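L-asparaginase 1 (Escherichia coli, PDB 6NXC) catalyses the hydrolysis of L-asparagine to L-aspartate and ammonium, working as an allosterically controlled homotetramer in the cytoplasm. Local coordinates at residues T117-S122 with V322-T327; H225-Q230 with K328-L333; G178-K183 with G317-V322; F123-L128 with N165-F170. The protein carries 1 engineered substitution. One frame throughout, in Å; residues are numbered along the deposited sequence.

Interactions 1 and 2 both use helix 322-333. Its first residues pack in the core against helix 114-124 in interaction 1, and its later turns lie under the loop 225-230 in interaction 2, nearer the surface and only partly buried; Ile227 of interaction 2 also packs on Ala120 of interaction 1. Interaction 3, buried too, covers the approach to the same helix and shares Val322 and the bound asparagine with interaction 1. Interaction 4, again buried, starts where helix 114-124 ends and packs the residues that follow it against strand 167-171. The chemistry follows the place: small side chains in close van der Waals contact in interaction 1, rings and a hydrogen bond in interaction 2, a salt bridge and waters in interaction 3, aliphatic packing in interaction 4.

Interaction 1: residues T117-S122 with V322-T327; sequences TASALS and VEATLT. With ASN (asparagine), chain O.
Thr327 meets helix 114-124 with both of its branches. OG1 lies 3.4 Å from Ser119 CB. On the other branch, CG2 comes within 3.8 Å of Ala120 CB. Because OG1 stands between the backbone N and the carbonyl carbon (chi1 60°), the hydroxyl turns back along its own helix and donates to Glu323 O at 2.9 Å, a carbonyl that also receives the helical bond from Thr327 N. Ser119 rests its CB 3.7 Å from that same Glu323 O, while its hydroxyl bonds to Ala115 O one turn back. With an alanine in place of Thr327, Glu323 O would probably lose its second donor and a gap would open beside Ala120. Trp88 of helix 85-98 touches both Ala120 and Thr327. Where helix 322-333 starts, Val322 N donates almost straight (174°) to OD1 of the bound asparagine at 2.8 Å; the Glu323 side chain, bent at chi2, carries its carboxylate away from helix 114-124 toward the ligand amide. This is a helix pair that meets through small residues, the axes of the two short segments approaching to 8.4 Å and crossing at -43°, and its ligand end belongs to the allosteric asparagine site.

Interaction 2: residues H225-Q230 with K328-L333; sequences HPITPQ and KLHYLL
His330 and Thr228 make the direct polar link: ND1 of His330 donates to Thr228 O at 3.0 Å, nearly straight at 170°, and the carbonyl oxygen lies in the imidazole plane. The bond helps set the rotation of the ring, and the geometry is consistent with a proton on ND1. A second, looser polar link runs through a water that accepts from Gln230 NE2 and donates to Leu333 O. The other end of the Gln230 amide is turned elsewhere, with OE1 taking a hydrogen bond from Lys255. Among the aromatics, Tyr331 directs its edge at the face of His225 in an offset edge-to-face pair, centroids 5.4 Å apart and planes at 77°. Tyr331 has CG anti to the backbone N (chi1 162°), which swings the ring out to His225, and its CE1 edge also meets His225 CB at 3.5 Å. Apolar contact fills the middle. Ile227 sets CG2 against His330 CB at 3.5 Å and CG1 over the helix backbone, 3.8 Å from Tyr331 CA. Farther along, the end of Gln230 passes obliquely by Leu333, with CD 3.7 Å from Leu333 CB. Trp88 adds an edge-to-face partner for His330. The arrangement is that of an interdomain connection in the two-domain asparaginase fold: the extended segment leading from strand 223-224 to strand 232-236, the first of the parallel C-terminal sheet, is laid across the last turns of helix 322-333.

Interaction 3: residues G178-K183 with G317-V322; sequences GNRTAK and GADMTV. Engineered in segment 178-183: Ala182 (natural residue Thr). With ASN (asparagine), chain O; EDO (1,2-ethanediol), chain R.
Arg180 and Asp319 form a buried salt bridge, NH2 to OD2 at 3.0 Å with an angle of 161° at the hydrogen. The oxygen lies in the guanidinium plane at its edge, but the nitrogen meets OD2 from above the carboxylate, and the two flat groups stand 88° apart. A bend at chi2 (-73°) turns the arginine back toward Asp319, although its CB points away. Thr355 OG1 bonds to both Asp319 OD2 and Arg180 NH1, and Gly352 O takes NE, bonds that tie the pair to residues near the C-terminus. A lysine in place of Arg180, with one nitrogen for three, would probably be unable to serve Asp319, Thr355 and Gly352 O together. Waters carry the next layer. One accepts from Arg180 NH2 and donates to Asp319 O; another donates to Asn179 O and accepts from Thr321 N; a third donates to Thr181 O and lies 2.8 Å from Thr321 OG1. That hydroxyl also caps helix 322-333 by bonding to Ala324 N. Direct packing is slight: Thr321 CG2 lies 3.9 Å from Arg180 O. At the ligand end, Ala182, an engineered replacement of threonine, has its CB 3.2 Å from ND2 of the bound asparagine. A type II' turn, Gly317 to Met320, thus leads into the helix N-cap Thr321, and Thr321 and Val322, with Ala182 across from them, line the allosteric asparagine pocket.

Interaction 4: residues F123-L128 with N165-F170; sequences FMLENL and NEVTLF
Leu125 and Leu128 lie on the return leg of the beta-alpha-beta crossover that joins strands 104-108 and 132-135 through helix 114-124, and there they close on Val167 at the start of the neighbouring strand 167-171. One methyl of the valine serves both leucines: CG2 is 4.1 Å from Leu125 CD1 and 4.0 Å from Leu128 CD2. Leu125, the first residue to leave the helical conformation, crosses Val167 at about a right angle and also touches Ile95 and Val132. Leu128 meets the residues just before the strand as well. Its CG is anti to the backbone N (chi1 -176°), and this directs CD2 onto the backbone, 3.9 Å from Glu166 C. Asn165 comes in at the outer edge with its CB 3.3 Å from Leu128 O, a carbonyl that accepts a hydrogen bond from His217 NE2. The carboxylate of Glu166 is directed away from the leucines and pairs with Arg177, while the backbone of Val167 bonds to that of Gly178, just past strand 174-177. With the Glu166 carboxylate and Leu128 O engaged elsewhere, the two segments meet through aliphatic carbon and backbone surface; the contact probably depends mainly on shape and on exclusion of water, with little to fix direction beyond the fit of the branched side chains.

Interaction 1: residues T117-S122 with V322-T327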
loop_
_atom_site.group_PDB
_atom_site.type_symbol
_atom_site.label_atom_id
_atom_site.label_comp_id
_atom_site.label_asym_id
_atom_site.label_seq_id
_atom_site.Cartn_x
_atom_site.Cartn_y
_atom_site.Cartn_z
ATOM N N THR B 117 10.850 -16.658 -16.946
ATOM C CA THR B 117 12.262 -16.916 -17.192
ATOM C C THR B 117 13.065 -16.909 -15.902
ATOM O O THR B 117 13.942 -17.709 -15.684
ATOM C CB THR B 117 12.862 -15.915 -18.185
ATOM O OG1 THR B 117 12.175 -16.130 -19.411
ATOM C CG2 THR B 117 14.323 -16.166 -18.420
ATOM N N ALA B 118 12.829 -15.941 -15.036
ATOM C CA ALA B 118 13.578 -15.857 -13.788
ATOM C C ALA B 118 13.318 -17.107 -13.001
ATOM O O ALA B 118 14.260 -17.650 -12.343
ATOM C CB ALA B 118 13.161 -14.599 -13.051
ATOM N N SER B 119 12.093 -17.537 -12.918
ATOM C CA SER B 119 11.715 -18.763 -12.171
ATOM C C SER B 119 12.440 -19.981 -12.790
ATOM O O SER B 119 13.084 -20.774 -12.039
ATOM C CB SER B 119 10.203 -18.953 -12.212
ATOM O OG SER B 119 9.599 -17.856 -11.506
ATOM N N ALA B 120 12.415 -20.139 -14.080
ATOM C CA ALA B 120 13.101 -21.302 -14.712
ATOM C C ALA B 120 14.586 -21.296 -14.411
ATOM O O ALA B 120 15.123 -22.380 -14.041
ATOM C CB ALA B 120 12.845 -21.335 -16.153
ATOM N N LEU B 121 15.243 -20.164 -14.582
ATOM C CA LEU B 121 16.699 -20.109 -14.374
ATOM C C LEU B 121 17.011 -20.520 -12.949
ATOM O O LEU B 121 18.062 -21.132 -12.694
ATOM C CB LEU B 121 17.288 -18.731 -14.711
ATOM C CG LEU B 121 17.191 -18.384 -16.182
ATOM C CD1 LEU B 121 17.653 -16.963 -16.369
ATOM C CD2 LEU B 121 18.034 -19.364 -17.044
ATOM N N SER B 122 16.173 -20.151 -11.962
ATOM C CA SER B 122 16.406 -20.475 -10.566
ATOM C C SER B 122 16.592 -21.985 -10.337
ATOM O O SER B 122 17.424 -22.393 -9.543
ATOM C CB SER B 122 15.387 -19.915 -9.592
ATOM O OG SER B 122 14.169 -20.600 -9.610
ATOM N N VAL B 322 2.163 -19.580 -10.081
ATOM C CA VAL B 322 2.035 -20.436 -11.270
ATOM C C VAL B 322 3.326 -20.444 -12.059
ATOM O O VAL B 322 3.786 -21.511 -12.507
ATOM C CB VAL B 322 0.909 -19.904 -12.170
ATOM C CG1 VAL B 322 0.882 -20.602 -13.521
ATOM C CG2 VAL B 322 -0.409 -20.043 -11.465
ATOM N N GLU B 323 3.999 -19.280 -12.073
ATOM C CA GLU B 323 5.301 -19.154 -12.770
ATOM C C GLU B 323 6.291 -20.148 -12.147
ATOM O O GLU B 323 7.025 -20.807 -12.890
ATOM C CB GLU B 323 5.817 -17.695 -12.694
ATOM C CG GLU B 323 4.925 -16.780 -13.489
ATOM C CD GLU B 323 3.788 -16.112 -12.712
ATOM O OE1 GLU B 323 3.408 -14.974 -13.150
ATOM O OE2 GLU B 323 3.204 -16.699 -11.691
ATOM N N ALA B 324 6.407 -20.127 -10.840
ATOM C CA ALA B 324 7.366 -21.004 -10.173
ATOM C C ALA B 324 6.942 -22.480 -10.366
ATOM O O ALA B 324 7.792 -23.393 -10.517
ATOM C CB ALA B 324 7.495 -20.662 -8.717
ATOM N N THR B 325 5.655 -22.770 -10.173
ATOM C CA THR B 325 5.147 -24.168 -10.294
ATOM C C THR B 325 5.377 -24.763 -11.725
ATOM O O THR B 325 5.848 -25.932 -11.890
ATOM C CB THR B 325 3.654 -24.221 -9.922
ATOM O OG1 THR B 325 3.613 -23.740 -8.561
ATOM C CG2 THR B 325 3.134 -25.634 -10.005
ATOM N N LEU B 326 5.032 -24.024 -12.782
ATOM C CA LEU B 326 5.228 -24.423 -14.155
ATOM C C LEU B 326 6.709 -24.753 -14.356
ATOM O O LEU B 326 7.001 -25.832 -14.956
ATOM C CB LEU B 326 4.733 -23.311 -15.096
ATOM C CG LEU B 326 4.828 -23.737 -16.540
ATOM C CD1 LEU B 326 3.736 -24.742 -16.876
ATOM C CD2 LEU B 326 4.852 -22.596 -17.517
ATOM N N THR B 327 7.614 -23.805 -13.966
ATOM C CA THR B 327 9.025 -23.978 -14.296
ATOM C C THR B 327 9.557 -25.126 -13.429
ATOM O O THR B 327 10.383 -25.824 -13.890
ATOM C CB THR B 327 9.770 -22.656 -14.254
ATOM O OG1 THR B 327 9.615 -22.184 -12.920
ATOM C CG2 THR B 327 9.197 -21.692 -15.241
HETATM N N ASN O . -1.685 -17.186 -8.128
HETATM C CA ASN O . -1.912 -16.126 -9.206
HETATM C C ASN O . -2.311 -16.832 -10.508
HETATM O O ASN O . -2.902 -17.978 -10.321
HETATM C CB ASN O . -0.653 -15.261 -9.375
HETATM C CG ASN O . 0.544 -16.011 -9.944
HETATM O OD1 ASN O . 0.649 -17.211 -9.770
HETATM N ND2 ASN O . 1.377 -15.359 -10.720
HETATM O OXT ASN O . -2.040 -16.290 -11.686
#

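Interaction 2: residues H225-Q230 with K328-L333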
loop_
_atom_site.group_PDB
_atom_site.type_symbol
_atom_site.label_atom_id
_atom_site.label_comp_id
_atom_site.label_asym_id
_atom_site.label_seq_id
_atom_site.Cartn_x
_atom_site.Cartn_y
_atom_site.Cartn_z
ATOM N N HIS B 225 21.087 -27.737 -15.141
ATOM C CA HIS B 225 20.166 -28.883 -15.288
ATOM C C HIS B 225 19.353 -28.582 -16.523
ATOM O O HIS B 225 18.916 -27.436 -16.744
ATOM C CB HIS B 225 19.221 -29.029 -14.114
ATOM C CG HIS B 225 19.925 -29.499 -12.898
ATOM N ND1 HIS B 225 20.274 -30.810 -12.691
ATOM C CD2 HIS B 225 20.297 -28.823 -11.784
ATOM C CE1 HIS B 225 20.937 -30.906 -11.539
ATOM N NE2 HIS B 225 20.938 -29.706 -10.953
ATOM N N PRO B 226 19.169 -29.582 -17.418
ATOM C CA PRO B 226 18.350 -29.335 -18.605
ATOM C C PRO B 226 16.904 -29.030 -18.229
ATOM O O PRO B 226 16.375 -29.556 -17.337
ATOM C CB PRO B 226 18.469 -30.695 -19.379
ATOM C CG PRO B 226 18.598 -31.695 -18.222
ATOM C CD PRO B 226 19.556 -30.983 -17.245
ATOM N N ILE B 227 16.249 -28.193 -19.035
ATOM C CA ILE B 227 14.780 -28.025 -18.967
ATOM C C ILE B 227 14.339 -28.238 -20.392
ATOM O O ILE B 227 14.868 -27.577 -21.374
ATOM C CB ILE B 227 14.176 -26.722 -18.403
ATOM C CG1 ILE B 227 14.094 -26.595 -16.895
ATOM C CG2 ILE B 227 12.714 -26.595 -18.873
ATOM C CD1 ILE B 227 13.348 -25.320 -16.422
ATOM N N THR B 228 13.462 -29.216 -20.572
ATOM C CA THR B 228 12.905 -29.524 -21.894
ATOM C C THR B 228 11.422 -29.147 -21.921
ATOM O O THR B 228 10.756 -29.072 -20.853
ATOM C CB THR B 228 13.100 -30.999 -22.285
ATOM O OG1 THR B 228 12.325 -31.747 -21.358
ATOM C CG2 THR B 228 14.507 -31.532 -22.225
ATOM N N PRO B 229 10.857 -29.019 -23.135
ATOM C CA PRO B 229 9.399 -29.017 -23.298
ATOM C C PRO B 229 8.729 -30.249 -22.676
ATOM O O PRO B 229 9.215 -31.384 -22.660
ATOM C CB PRO B 229 9.133 -28.953 -24.783
ATOM C CG PRO B 229 10.430 -28.701 -25.420
ATOM C CD PRO B 229 11.523 -29.092 -24.451
ATOM N N GLN B 230 7.638 -29.979 -21.993
ATOM C CA GLN B 230 6.904 -31.034 -21.256
ATOM C C GLN B 230 5.448 -30.655 -21.378
ATOM O O GLN B 230 5.167 -29.456 -21.202
ATOM C CB GLN B 230 7.251 -31.021 -19.777
ATOM C CG GLN B 230 8.717 -31.298 -19.488
ATOM C CD GLN B 230 9.074 -32.743 -19.738
ATOM O OE1 GLN B 230 8.192 -33.604 -19.907
ATOM N NE2 GLN B 230 10.359 -33.023 -19.670
ATOM N N LYS B 328 9.106 -25.287 -12.167
ATOM C CA LYS B 328 9.571 -26.328 -11.267
ATOM C C LYS B 328 9.197 -27.702 -11.870
ATOM O O LYS B 328 10.002 -28.639 -11.804
ATOM C CB LYS B 328 8.920 -26.192 -9.896
ATOM C CG LYS B 328 9.620 -26.958 -8.777
ATOM C CD LYS B 328 8.991 -26.638 -7.435
ATOM C CE LYS B 328 9.643 -27.369 -6.323
ATOM N NZ LYS B 328 9.029 -27.010 -5.024
ATOM N N LEU B 329 7.982 -27.813 -12.453
ATOM C CA LEU B 329 7.535 -29.118 -13.072
ATOM C C LEU B 329 8.409 -29.392 -14.296
ATOM O O LEU B 329 8.846 -30.494 -14.436
ATOM C CB LEU B 329 6.077 -29.027 -13.469
ATOM C CG LEU B 329 5.159 -29.145 -12.267
ATOM C CD1 LEU B 329 3.783 -28.681 -12.654
ATOM C CD2 LEU B 329 5.160 -30.598 -11.811
ATOM N N HIS B 330 8.654 -28.388 -15.140
ATOM C CA HIS B 330 9.558 -28.492 -16.323
ATOM C C HIS B 330 10.882 -29.007 -15.847
ATOM O O HIS B 330 11.443 -30.007 -16.438
ATOM C CB HIS B 330 9.764 -27.211 -17.098
ATOM C CG HIS B 330 8.636 -26.976 -18.072
ATOM N ND1 HIS B 330 8.694 -27.459 -19.368
ATOM C CD2 HIS B 330 7.518 -26.252 -17.998
ATOM C CE1 HIS B 330 7.593 -27.097 -19.979
ATOM N NE2 HIS B 330 6.881 -26.337 -19.184
ATOM N N TYR B 331 11.387 -28.432 -14.735
ATOM C CA TYR B 331 12.701 -28.839 -14.224
ATOM C C TYR B 331 12.681 -30.298 -13.729
ATOM O O TYR B 331 13.481 -31.111 -14.193
ATOM C CB TYR B 331 13.130 -27.854 -13.113
ATOM C CG TYR B 331 14.216 -28.384 -12.225
ATOM C CD1 TYR B 331 15.499 -28.520 -12.673
ATOM C CD2 TYR B 331 13.951 -28.735 -10.931
ATOM C CE1 TYR B 331 16.520 -28.984 -11.862
ATOM C CE2 TYR B 331 14.934 -29.236 -10.111
ATOM C CZ TYR B 331 16.224 -29.388 -10.588
ATOM O OH TYR B 331 17.127 -29.885 -9.731
ATOM N N LEU B 332 11.735 -30.646 -12.883
ATOM C CA LEU B 332 11.737 -31.980 -12.261
ATOM C C LEU B 332 11.391 -33.052 -13.305
ATOM O O LEU B 332 12.071 -34.116 -13.243
ATOM C CB LEU B 332 10.711 -31.986 -11.112
ATOM C CG LEU B 332 11.129 -31.220 -9.872
ATOM C CD1 LEU B 332 9.931 -31.091 -8.969
ATOM C CD2 LEU B 332 12.314 -31.862 -9.133
ATOM N N LEU B 333 10.455 -32.835 -14.245
ATOM C CA LEU B 333 10.126 -33.877 -15.261
ATOM C C LEU B 333 11.327 -34.078 -16.180
ATOM O O LEU B 333 11.381 -35.106 -16.807
ATOM C CB LEU B 333 8.945 -33.434 -16.115
ATOM C CG LEU B 333 7.603 -33.315 -15.395
ATOM C CD1 LEU B 333 6.527 -32.643 -16.196
ATOM C CD2 LEU B 333 7.162 -34.686 -15.047
HETATM O O HOH W 1 11.202 -36.124 -19.925
#

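Interaction 3: residues G178-K183 with G317-V322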
loop_
_atom_site.group_PDB
_atom_site.type_symbol
_atom_site.label_atom_id
_atom_site.label_comp_id
_atom_site.label_asym_id
_atom_site.label_seq_id
_atom_site.Cartn_x
_atom_site.Cartn_y
_atom_site.Cartn_z
ATOM N N GLY B 178 13.551 -14.144 -7.966
ATOM C CA GLY B 178 12.945 -14.474 -9.286
ATOM C C GLY B 178 11.779 -15.416 -9.204
ATOM O O GLY B 178 10.759 -15.102 -9.888
ATOM N N ASN B 179 11.935 -16.511 -8.433
ATOM C CA ASN B 179 10.920 -17.582 -8.390
ATOM C C ASN B 179 9.795 -17.200 -7.448
ATOM O O ASN B 179 8.972 -18.128 -7.150
ATOM C CB ASN B 179 11.523 -18.949 -8.128
ATOM C CG ASN B 179 12.330 -18.976 -6.842
ATOM O OD1 ASN B 179 11.940 -18.289 -5.861
ATOM N ND2 ASN B 179 13.221 -19.984 -6.746
ATOM N N ARG B 180 9.758 -15.939 -6.949
ATOM C CA ARG B 180 8.597 -15.457 -6.190
ATOM C C ARG B 180 7.825 -14.374 -6.922
ATOM O O ARG B 180 6.898 -13.863 -6.343
ATOM C CB ARG B 180 9.138 -14.919 -4.852
ATOM C CG ARG B 180 9.677 -16.020 -3.976
ATOM C CD ARG B 180 8.526 -16.880 -3.376
ATOM N NE ARG B 180 9.002 -17.572 -2.207
ATOM C CZ ARG B 180 8.234 -17.908 -1.194
ATOM N NH1 ARG B 180 8.740 -18.432 -0.106
ATOM N NH2 ARG B 180 6.934 -17.675 -1.254
ATOM N N THR B 181 8.289 -13.993 -8.114
ATOM C CA THR B 181 7.725 -12.829 -8.821
ATOM C C THR B 181 6.598 -13.203 -9.766
ATOM O O THR B 181 6.494 -14.377 -10.266
ATOM C CB THR B 181 8.706 -12.054 -9.671
ATOM O OG1 THR B 181 9.228 -12.908 -10.682
ATOM C CG2 THR B 181 9.795 -11.466 -8.852
ATOM N N ALA B 182 5.779 -12.197 -10.043
ATOM C CA ALA B 182 4.711 -12.330 -11.076
ATOM C C ALA B 182 4.513 -10.915 -11.628
ATOM O O ALA B 182 4.668 -9.913 -10.839
ATOM C CB ALA B 182 3.437 -12.872 -10.518
ATOM N N LYS B 183 4.186 -10.815 -12.898
ATOM C CA LYS B 183 3.821 -9.506 -13.472
ATOM C C LYS B 183 2.415 -9.222 -12.994
ATOM O O LYS B 183 1.540 -9.754 -13.596
ATOM C CB LYS B 183 3.847 -9.426 -14.993
ATOM C CG LYS B 183 3.675 -8.042 -15.576
ATOM C CD LYS B 183 3.976 -8.069 -17.088
ATOM C CE LYS B 183 3.662 -6.769 -17.768
ATOM N NZ LYS B 183 4.026 -6.803 -19.219
ATOM N N GLY B 317 0.643 -27.123 -3.517
ATOM C CA GLY B 317 1.760 -26.281 -3.909
ATOM C C GLY B 317 2.049 -25.113 -2.971
ATOM O O GLY B 317 2.804 -24.147 -3.397
ATOM N N ALA B 318 1.624 -25.167 -1.711
ATOM C CA ALA B 318 1.974 -24.171 -0.692
ATOM C C ALA B 318 1.657 -22.782 -1.289
ATOM O O ALA B 318 0.493 -22.601 -1.782
ATOM C CB ALA B 318 3.408 -24.384 -0.199
ATOM N N ASP B 319 2.575 -21.833 -1.184
ATOM C CA ASP B 319 2.350 -20.426 -1.646
ATOM C C ASP B 319 3.099 -20.207 -2.979
ATOM O O ASP B 319 3.376 -19.076 -3.260
ATOM C CB ASP B 319 2.842 -19.474 -0.568
ATOM C CG ASP B 319 4.283 -19.632 -0.101
ATOM O OD1 ASP B 319 4.898 -20.757 -0.235
ATOM O OD2 ASP B 319 4.757 -18.671 0.581
ATOM N N MET B 320 3.388 -21.244 -3.788
ATOM C CA MET B 320 4.051 -21.006 -5.092
ATOM C C MET B 320 3.153 -20.236 -6.043
ATOM O O MET B 320 1.931 -20.505 -6.144
ATOM C CB MET B 320 4.486 -22.302 -5.762
ATOM C CG MET B 320 5.567 -22.946 -4.998
ATOM S SD MET B 320 6.333 -24.377 -5.953
ATOM C CE MET B 320 4.987 -25.541 -5.897
ATOM N N THR B 321 3.806 -19.419 -6.844
ATOM C CA THR B 321 3.178 -18.781 -8.019
ATOM C C THR B 321 3.028 -19.845 -9.121
ATOM O O THR B 321 3.646 -20.950 -9.155
ATOM C CB THR B 321 4.080 -17.653 -8.528
ATOM O OG1 THR B 321 5.304 -18.320 -8.903
ATOM C CG2 THR B 321 4.392 -16.581 -7.489
ATOM N N VAL B 322 2.163 -19.580 -10.081
ATOM C CA VAL B 322 2.035 -20.436 -11.270
ATOM C C VAL B 322 3.326 -20.444 -12.059
ATOM O O VAL B 322 3.786 -21.511 -12.507
ATOM C CB VAL B 322 0.909 -19.904 -12.170
ATOM C CG1 VAL B 322 0.882 -20.602 -13.521
ATOM C CG2 VAL B 322 -0.409 -20.043 -11.465
HETATM N N ASN O . -1.685 -17.186 -8.128
HETATM C CA ASN O . -1.912 -16.126 -9.206
HETATM C C ASN O . -2.311 -16.832 -10.508
HETATM O O ASN O . -2.902 -17.978 -10.321
HETATM C CB ASN O . -0.653 -15.261 -9.375
HETATM C CG ASN O . 0.544 -16.011 -9.944
HETATM O OD1 ASN O . 0.649 -17.211 -9.770
HETATM N ND2 ASN O . 1.377 -15.359 -10.720
HETATM O OXT ASN O . -2.040 -16.290 -11.686
HETATM C C1 EDO R . 2.707 -4.217 -21.050
HETATM O O1 EDO R . 2.372 -4.914 -19.875
HETATM C C2 EDO R . 3.041 -5.043 -22.276
HETATM O O2 EDO R . 2.255 -6.281 -22.500
HETATM O O HOH W 2 6.736 -18.969 -5.719
HETATM O O HOH W 3 5.393 -17.444 -3.853
HETATM O O HOH W 4 7.500 -16.782 -9.683
#

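Interaction 4: residues F123-L128 with N165-F170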
loop_
_atom_site.group_PDB
_atom_site.type_symbol
_atom_site.label_atom_id
_atom_site.label_comp_id
_atom_site.label_asym_id
_atom_site.label_seq_id
_atom_site.Cartn_x
_atom_site.Cartn_y
_atom_site.Cartn_z
ATOM N N PHE B 123 15.740 -22.805 -10.905
ATOM C CA PHE B 123 15.804 -24.281 -10.821
ATOM C C PHE B 123 16.914 -24.851 -11.666
ATOM O O PHE B 123 17.559 -25.771 -11.174
ATOM C CB PHE B 123 14.455 -24.862 -11.261
ATOM C CG PHE B 123 13.360 -24.377 -10.360
ATOM C CD1 PHE B 123 13.301 -24.794 -9.061
ATOM C CD2 PHE B 123 12.347 -23.551 -10.831
ATOM C CE1 PHE B 123 12.287 -24.351 -8.223
ATOM C CE2 PHE B 123 11.326 -23.140 -10.018
ATOM C CZ PHE B 123 11.314 -23.515 -8.705
ATOM N N MET B 124 17.245 -24.223 -12.806
ATOM C CA MET B 124 18.204 -24.830 -13.767
ATOM C C MET B 124 19.642 -24.610 -13.240
ATOM O O MET B 124 20.502 -25.486 -13.459
ATOM C CB MET B 124 18.060 -24.162 -15.154
ATOM C CG MET B 124 16.785 -24.543 -15.784
ATOM S SD MET B 124 16.552 -23.559 -17.253
ATOM C CE MET B 124 17.590 -24.591 -18.257
ATOM N N LEU B 125 19.922 -23.462 -12.605
ATOM C CA LEU B 125 21.319 -23.057 -12.311
ATOM C C LEU B 125 21.671 -23.588 -10.901
ATOM O O LEU B 125 21.495 -22.864 -9.884
ATOM C CB LEU B 125 21.473 -21.535 -12.376
ATOM C CG LEU B 125 21.141 -20.877 -13.694
ATOM C CD1 LEU B 125 21.417 -19.371 -13.730
ATOM C CD2 LEU B 125 21.953 -21.489 -14.782
ATOM N N GLU B 126 22.340 -24.712 -10.784
ATOM C CA GLU B 126 22.730 -25.270 -9.454
ATOM C C GLU B 126 24.175 -24.835 -9.168
ATOM O O GLU B 126 24.934 -24.660 -10.150
ATOM C CB GLU B 126 22.623 -26.815 -9.525
ATOM C CG GLU B 126 23.351 -27.544 -8.378
ATOM C CD GLU B 126 23.398 -29.073 -8.440
ATOM O OE1 GLU B 126 23.682 -29.714 -7.384
ATOM O OE2 GLU B 126 23.171 -29.626 -9.531
ATOM N N ASN B 127 24.493 -24.585 -7.913
ATOM C CA ASN B 127 25.806 -24.028 -7.466
ATOM C C ASN B 127 26.047 -22.640 -8.046
ATOM O O ASN B 127 27.191 -22.331 -8.506
ATOM C CB ASN B 127 26.985 -24.938 -7.802
ATOM C CG ASN B 127 26.814 -26.326 -7.258
ATOM O OD1 ASN B 127 26.088 -26.533 -6.305
ATOM N ND2 ASN B 127 27.389 -27.285 -7.954
ATOM N N LEU B 128 24.974 -21.849 -8.131
ATOM C CA LEU B 128 25.112 -20.463 -8.649
ATOM C C LEU B 128 25.882 -19.609 -7.627
ATOM O O LEU B 128 25.337 -19.388 -6.540
ATOM C CB LEU B 128 23.713 -19.857 -8.864
ATOM C CG LEU B 128 23.738 -18.475 -9.486
ATOM C CD1 LEU B 128 24.420 -18.349 -10.825
ATOM C CD2 LEU B 128 22.344 -17.966 -9.692
ATOM N N ASN B 165 23.671 -14.367 -4.704
ATOM C CA ASN B 165 23.823 -15.568 -5.555
ATOM C C ASN B 165 22.494 -16.305 -5.724
ATOM O O ASN B 165 22.329 -17.497 -5.335
ATOM C CB ASN B 165 24.745 -16.583 -4.878
ATOM C CG ASN B 165 26.180 -16.128 -4.770
ATOM O OD1 ASN B 165 26.883 -16.910 -4.170
ATOM N ND2 ASN B 165 26.575 -14.959 -5.258
ATOM N N GLU B 166 21.573 -15.623 -6.367
ATOM C CA GLU B 166 20.254 -16.102 -6.706
ATOM C C GLU B 166 19.913 -15.456 -8.031
ATOM O O GLU B 166 20.556 -14.433 -8.541
ATOM C CB GLU B 166 19.215 -15.639 -5.663
ATOM C CG GLU B 166 19.257 -16.289 -4.327
ATOM C CD GLU B 166 18.050 -15.915 -3.467
ATOM O OE1 GLU B 166 18.254 -15.716 -2.284
ATOM O OE2 GLU B 166 16.892 -15.846 -3.991
ATOM N N VAL B 167 18.950 -16.095 -8.668
ATOM C CA VAL B 167 18.339 -15.485 -9.836
ATOM C C VAL B 167 17.307 -14.500 -9.311
ATOM O O VAL B 167 16.385 -14.944 -8.546
ATOM C CB VAL B 167 17.684 -16.470 -10.797
ATOM C CG1 VAL B 167 17.110 -15.643 -11.919
ATOM C CG2 VAL B 167 18.656 -17.529 -11.277
ATOM N N THR B 168 17.481 -13.233 -9.648
ATOM C CA THR B 168 16.598 -12.199 -9.143
ATOM C C THR B 168 16.016 -11.441 -10.311
ATOM O O THR B 168 16.445 -11.545 -11.442
ATOM C CB THR B 168 17.396 -11.281 -8.218
ATOM O OG1 THR B 168 18.547 -10.721 -8.889
ATOM C CG2 THR B 168 17.864 -11.969 -6.945
ATOM N N LEU B 169 15.059 -10.554 -9.971
ATOM C CA LEU B 169 14.352 -9.732 -10.949
ATOM C C LEU B 169 14.365 -8.304 -10.396
ATOM O O LEU B 169 13.936 -8.130 -9.221
ATOM C CB LEU B 169 12.924 -10.289 -11.181
ATOM C CG LEU B 169 12.181 -9.628 -12.320
ATOM C CD1 LEU B 169 11.135 -10.633 -12.839
ATOM C CD2 LEU B 169 11.593 -8.302 -11.878
ATOM N N PHE B 170 14.910 -7.351 -11.148
ATOM C CA PHE B 170 14.989 -5.907 -10.733
ATOM C C PHE B 170 13.989 -5.079 -11.497
ATOM O O PHE B 170 13.983 -5.196 -12.733
ATOM C CB PHE B 170 16.371 -5.312 -10.986
ATOM C CG PHE B 170 16.467 -4.034 -10.248
ATOM C CD1 PHE B 170 15.970 -2.860 -10.887
ATOM C CD2 PHE B 170 16.957 -3.976 -8.969
ATOM C CE1 PHE B 170 15.997 -1.671 -10.198
ATOM C CE2 PHE B 170 16.952 -2.764 -8.284
ATOM C CZ PHE B 170 16.406 -1.650 -8.874
#